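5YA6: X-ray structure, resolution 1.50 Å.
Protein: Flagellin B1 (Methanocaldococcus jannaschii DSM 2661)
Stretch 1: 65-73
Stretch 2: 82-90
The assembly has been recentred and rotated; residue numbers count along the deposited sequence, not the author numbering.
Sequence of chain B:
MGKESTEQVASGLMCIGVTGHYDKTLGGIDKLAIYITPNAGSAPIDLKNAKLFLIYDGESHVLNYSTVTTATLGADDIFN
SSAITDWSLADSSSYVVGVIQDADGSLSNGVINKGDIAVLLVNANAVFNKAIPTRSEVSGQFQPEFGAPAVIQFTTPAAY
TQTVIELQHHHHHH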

# COMPACT_ATOMS: atom_id res chain seq x y z
N TYR B 65 12.17 7.46 11.76
CA TYR B 65 11.87 7.64 13.17
C TYR B 65 12.46 8.98 13.66
O TYR B 65 13.68 9.13 13.67
N SER B 66 11.62 9.88 14.14
CA SER B 66 12.15 11.14 14.70
C SER B 66 12.44 11.01 16.16
O SER B 66 13.59 11.28 16.60
N THR B 67 11.43 10.69 16.96
CA THR B 67 11.58 10.50 18.40
C THR B 67 10.36 9.74 18.99
O THR B 67 9.40 9.37 18.20
N VAL B 68 10.31 9.55 20.29
CA VAL B 68 9.22 8.92 20.99
C VAL B 68 8.75 9.84 22.14
O VAL B 68 9.58 10.59 22.72
N THR B 69 7.47 9.80 22.44
CA THR B 69 6.88 10.63 23.53
C THR B 69 5.88 9.83 24.30
O THR B 69 5.15 8.99 23.76
N THR B 70 5.85 10.04 25.64
CA THR B 70 4.86 9.42 26.47
C THR B 70 3.67 10.38 26.77
O THR B 70 2.77 10.02 27.45
N ALA B 71 3.70 11.54 26.17
CA ALA B 71 2.58 12.51 26.29
C ALA B 71 1.23 12.01 25.77
O ALA B 71 0.18 12.56 26.14
N THR B 72 1.23 11.06 24.81
CA THR B 72 0.03 10.44 24.32
C THR B 72 -0.61 9.44 25.27
O THR B 72 -1.73 8.93 25.02
N LEU B 73 0.11 9.07 26.33
CA LEU B 73 -0.35 8.00 27.21
C LEU B 73 -1.62 8.41 27.98
O LEU B 73 -1.63 9.45 28.66
N SER B 82 -0.57 21.46 21.39
CA SER B 82 -0.28 22.04 22.72
C SER B 82 0.07 21.01 23.75
O SER B 82 1.03 21.21 24.54
N ALA B 83 -0.71 19.94 23.80
CA ALA B 83 -0.54 18.90 24.79
C ALA B 83 0.59 17.95 24.38
O ALA B 83 1.34 17.45 25.23
N ILE B 84 0.73 17.74 23.06
CA ILE B 84 1.77 16.86 22.50
C ILE B 84 2.67 17.69 21.59
O ILE B 84 2.47 17.78 20.41
N THR B 85 3.63 18.41 22.17
CA THR B 85 4.40 19.39 21.45
C THR B 85 5.38 18.74 20.47
O THR B 85 5.80 19.39 19.53
N ASP B 86 5.67 17.45 20.68
CA ASP B 86 6.53 16.71 19.74
C ASP B 86 5.89 16.53 18.36
O ASP B 86 6.57 16.16 17.42
N TRP B 87 4.59 16.85 18.19
CA TRP B 87 4.06 17.07 16.82
C TRP B 87 4.90 17.99 15.96
O TRP B 87 4.87 17.91 14.74
N SER B 88 5.61 18.93 16.59
CA SER B 88 6.50 19.80 15.85
C SER B 88 7.58 19.08 15.02
O SER B 88 8.02 19.61 13.99
N LEU B 89 7.95 17.88 15.46
CA LEU B 89 8.95 17.04 14.78
C LEU B 89 8.37 16.11 13.70
O LEU B 89 9.13 15.45 12.96
N ALA B 90 7.06 16.07 13.55
CA ALA B 90 6.47 15.29 12.44
C ALA B 90 6.47 16.17 11.23
O ALA B 90 5.60 17.00 11.02

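The two stretches run antiparallel, Ser66 lying nearest Leu89 and Ala71 nearest Ile84, and they bury a modest 348 Å² between them. No direct hydrogen bond crosses the gap; the stretches meet through van der Waals contacts and three bridging waters, two of them with one weak bond.

The apolar packing centres on Ile84, the residue most covered by the opposite stretch. Its CA-to-CB bond points sideways, but with chi1 m and chi2 t the branched chain brings its end nearer: CD1 of Ile84 lies 3.8 Å from CG2 of Thr72 (chi1 p), and CG1 of Ile84 lies 4.0 Å from CB of Ala71. Ala71, a single methyl pointing toward the partner, suits this close backbone approach, and CB of Ala71 lies 4.0 Å from the carbonyl O of Ala83. At the other end Leu89 (m, t) points toward the strand; CD1 of Leu89 meets CG2 of Thr67 at 3.5 Å. Threonine serves well here, offering a methyl to the contact; Thr67, like Ser66, has chi1 t. Val68, between the inward-pointing Thr67 and Thr69, points away.

Polar groups meet around Asp86 (chi1 m), which points toward the strand and brings OD2 of Asp86 to 3.4 Å from CB of Thr69. Water 2 donates to both OD2 of Asp86 (2.5 Å) and the backbone O of Val68 (2.6 Å), so two acceptors that could not bond directly are bridged. Thr69, chi1 t, accepts at OG1 a hydrogen bond from N of Ala71 (2.9 Å), a bond within stretch 1, at the start of the type I turn from Thr70 to Leu73. Water 3 accepts from N of Asp86 (3.0 Å) and bonds weakly to OG1 of Thr69 (3.4 Å). Water 1 donates to O of Leu89 (2.7 Å) and makes a weak bond with OG of Ser66 (3.5 Å); beside it, CB of Leu89 sits 3.5 Å from OG of Ser66, a plain van der Waals contact.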

# COMPACT_ATOMS: atom_id res chain seq x y z
CB TYR B 65 12.43 6.45 13.92
CG TYR B 65 12.26 6.32 15.41
CD1 TYR B 65 12.98 7.13 16.31
CD2 TYR B 65 11.45 5.36 15.95
CE1 TYR B 65 12.84 6.97 17.66
CE2 TYR B 65 11.35 5.14 17.31
CZ TYR B 65 12.05 5.97 18.20
OH TYR B 65 11.94 5.70 19.52
CB SER B 66 11.13 12.26 14.49
OG SER B 66 11.65 13.47 15.00
CB THR B 67 11.82 11.84 19.14
OG1 THR B 67 12.19 11.57 20.49
CG2 THR B 67 10.51 12.71 19.08
CB VAL B 68 9.61 7.50 21.51
CG1 VAL B 68 10.88 7.53 22.36
CG2 VAL B 68 8.48 6.85 22.29
CB THR B 69 6.19 11.90 23.03
OG1 THR B 69 5.59 12.58 24.16
CG2 THR B 69 5.08 11.59 22.00
CB THR B 70 5.44 9.10 27.81
OG1 THR B 70 6.18 10.25 28.23
CG2 THR B 70 6.44 7.86 27.76
CB ALA B 71 2.97 13.80 25.57
CB THR B 72 0.40 9.70 22.98
OG1 THR B 72 1.60 8.88 23.19
CG2 THR B 72 0.74 10.71 21.87
CB LEU B 73 0.80 7.62 28.15
CG LEU B 73 0.67 6.38 28.99
CD1 LEU B 73 0.43 5.17 28.13
CD2 LEU B 73 1.97 6.19 29.78
CB SER B 82 -1.42 22.98 23.18
OG SER B 82 -1.51 24.00 22.24
CB ALA B 83 -1.84 18.14 24.96
CB ILE B 84 1.07 15.66 21.82
CG1 ILE B 84 0.22 14.85 22.83
CG2 ILE B 84 2.15 14.73 21.22
CD1 ILE B 84 -0.93 14.14 22.19
CB THR B 85 5.24 20.28 22.46
OG1 THR B 85 5.91 19.43 23.42
CG2 THR B 85 4.26 21.18 23.23
CB ASP B 86 6.96 15.34 20.30
CG ASP B 86 8.06 15.43 21.38
OD1 ASP B 86 8.75 16.44 21.43
OD2 ASP B 86 8.14 14.51 22.20
CB TRP B 87 2.62 17.62 16.83
CG TRP B 87 1.57 16.55 16.86
CD1 TRP B 87 0.80 16.21 17.88
CD2 TRP B 87 1.22 15.68 15.78
NE1 TRP B 87 0.00 15.12 17.54
CE2 TRP B 87 0.23 14.81 16.24
CE3 TRP B 87 1.68 15.55 14.46
CZ2 TRP B 87 -0.39 13.85 15.39
CZ3 TRP B 87 1.10 14.60 13.65
CH2 TRP B 87 0.12 13.76 14.12
CB SER B 88 7.18 20.81 16.76
OG SER B 88 8.29 20.27 17.46
CB LEU B 89 9.74 16.24 15.79
CG LEU B 89 10.43 16.99 16.94
CD1 LEU B 89 10.89 16.08 18.05
CD2 LEU B 89 11.51 17.89 16.43
CB ALA B 90 5.06 14.86 12.83
O HOH W 1 11.73 15.87 12.48
O HOH W 2 9.87 13.12 23.34
O HOH W 3 5.29 15.75 23.10